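Local coordinates for cell surface protein (Faecalibacterium prausnitzii A2-165, PDB 4GT6), which is of unknown function but, as an extracellular leucine-rich repeat protein of the BspA type, probably binds other proteins at the bacterial surface, at residues H34-P39 against Y64-V69. Numbering follows the deposited sequence. Where two conformers were deposited one is given.
Sequences HRITIP and YVLTSV
I36 and S68 are joined by a nearly straight backbone bond between strands 35-37 and 68-71, I36 N to S68 O at 2.9 Å. One step back, H34 O takes two amides: T67 N at 2.8 Å and, more weakly, S68 N. Beyond the pair, V69 CA turns its hydrogen to I36 O, and a water that donates to I36 O and bonds S68 OG adds a bridge between the strands. On the face carrying R35 and S68, R35 folds back over the serine. Its chain bends at chi3 (69°), and the guanidinium lies flat with S68 OG 3.1 Å from its plane, over its centre; this is contact without a direct hydrogen bond. R35 NH1 also meets the methyl of T67, CG2, at 3.5 Å, while that methyl sits at the edge of the H34 ring. The long chain of R35 suits this solvent-exposed side, and serine is small enough to fit beneath the guanidinium; R91 of the next strand touches both. The other face is apolar. I36 CG1 presses tightly on L66 CD1, 3.5 Å away, the two side chains crossing at about a right angle, and I36 CB meets V69 CG2. Beta-branched isoleucine and valine, with leucine, suit this tightly packed interior, where F59 and Y14 pack on I36 and I38. Parallel strands stacked coil upon coil, polar outside and aliphatic inside, typify the leucine-rich repeat solenoid; here 35-37 is an outermost strand of a three-stranded parallel sheet near the N-terminal end of the chain.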
# COMPACT_ATOMS: atom_id res chain seq x y z
N HIS A 34 14.78 28.19 3.70
CA HIS A 34 14.42 26.98 4.43
C HIS A 34 12.98 27.11 4.97
O HIS A 34 12.39 26.10 5.38
CB HIS A 34 15.42 26.65 5.56
CG HIS A 34 15.50 27.70 6.63
ND1 HIS A 34 16.33 28.80 6.50
CD2 HIS A 34 14.86 27.76 7.81
CE1 HIS A 34 16.14 29.52 7.60
NE2 HIS A 34 15.27 28.92 8.43
N ARG A 35 12.44 28.34 4.98
CA ARG A 35 11.03 28.63 5.32
C ARG A 35 10.43 29.31 4.11
O ARG A 35 10.78 30.45 3.79
CB ARG A 35 10.89 29.53 6.57
CG ARG A 35 11.58 29.02 7.81
CD ARG A 35 11.12 29.79 9.06
NE ARG A 35 9.71 29.48 9.39
CZ ARG A 35 9.30 28.36 9.98
NH1 ARG A 35 10.17 27.42 10.34
NH2 ARG A 35 8.00 28.16 10.21
N ILE A 36 9.58 28.59 3.39
CA ILE A 36 9.03 29.06 2.12
C ILE A 36 7.66 29.70 2.34
O ILE A 36 6.84 29.17 3.09
CB ILE A 36 8.96 27.88 1.11
CG1 ILE A 36 10.38 27.47 0.63
CG2 ILE A 36 8.01 28.15 -0.10
CD1 ILE A 36 11.03 28.44 -0.36
N THR A 37 7.45 30.83 1.68
CA THR A 37 6.17 31.53 1.65
C THR A 37 5.79 31.69 0.19
O THR A 37 6.38 32.51 -0.52
CB THR A 37 6.24 32.88 2.38
OG1 THR A 37 6.64 32.65 3.72
CG2 THR A 37 4.89 33.62 2.35
N ILE A 38 4.80 30.91 -0.26
CA ILE A 38 4.34 30.99 -1.65
C ILE A 38 3.59 32.31 -1.79
O ILE A 38 2.76 32.61 -0.94
CB ILE A 38 3.45 29.76 -2.02
CG1 ILE A 38 4.21 28.39 -1.86
CG2 ILE A 38 2.82 29.94 -3.42
CD1 ILE A 38 5.40 28.17 -2.80
N PRO A 39 3.89 33.13 -2.82
CA PRO A 39 3.19 34.43 -2.94
C PRO A 39 1.70 34.26 -3.25
O PRO A 39 1.33 33.31 -3.93
CB PRO A 39 3.93 35.12 -4.10
CG PRO A 39 4.47 33.99 -4.93
CD PRO A 39 4.86 32.94 -3.91
N TYR A 64 18.31 22.48 -1.18
CA TYR A 64 18.63 23.22 0.04
C TYR A 64 17.83 22.72 1.24
O TYR A 64 16.88 21.96 1.07
CB TYR A 64 18.34 24.71 -0.18
CG TYR A 64 19.04 25.27 -1.40
CD1 TYR A 64 20.42 25.43 -1.42
CD2 TYR A 64 18.32 25.60 -2.54
CE1 TYR A 64 21.07 25.94 -2.54
CE2 TYR A 64 18.96 26.11 -3.67
CZ TYR A 64 20.33 26.27 -3.67
OH TYR A 64 20.95 26.79 -4.78
N VAL A 65 18.21 23.16 2.45
CA VAL A 65 17.46 22.78 3.65
C VAL A 65 16.05 23.35 3.53
O VAL A 65 15.89 24.50 3.11
CB VAL A 65 18.16 23.26 4.95
CG1 VAL A 65 17.28 22.97 6.18
CG2 VAL A 65 19.54 22.60 5.10
N LEU A 66 15.02 22.56 3.88
CA LEU A 66 13.63 23.02 3.82
C LEU A 66 12.86 22.45 4.98
O LEU A 66 12.75 21.22 5.08
CB LEU A 66 12.96 22.65 2.49
CG LEU A 66 11.49 23.09 2.36
CD1 LEU A 66 11.34 24.63 2.38
CD2 LEU A 66 10.84 22.50 1.08
N THR A 67 12.34 23.33 5.85
CA THR A 67 11.65 22.88 7.06
C THR A 67 10.13 23.17 7.02
O THR A 67 9.36 22.45 7.66
CB THR A 67 12.34 23.50 8.32
OG1 THR A 67 12.01 22.73 9.47
CG2 THR A 67 12.01 24.98 8.56
N SER A 68 9.72 24.24 6.35
CA SER A 68 8.31 24.61 6.34
C SER A 68 7.91 25.33 5.08
O SER A 68 8.74 25.97 4.43
CB SER A 68 7.99 25.50 7.55
OG SER A 68 8.61 26.76 7.42
N VAL A 69 6.63 25.19 4.72
CA VAL A 69 6.04 25.83 3.55
C VAL A 69 4.70 26.43 3.96
O VAL A 69 3.88 25.77 4.59
CB VAL A 69 5.86 24.79 2.39
CG1 VAL A 69 5.02 25.38 1.26
CG2 VAL A 69 7.21 24.30 1.87
O HOH W 1 7.14 28.61 5.89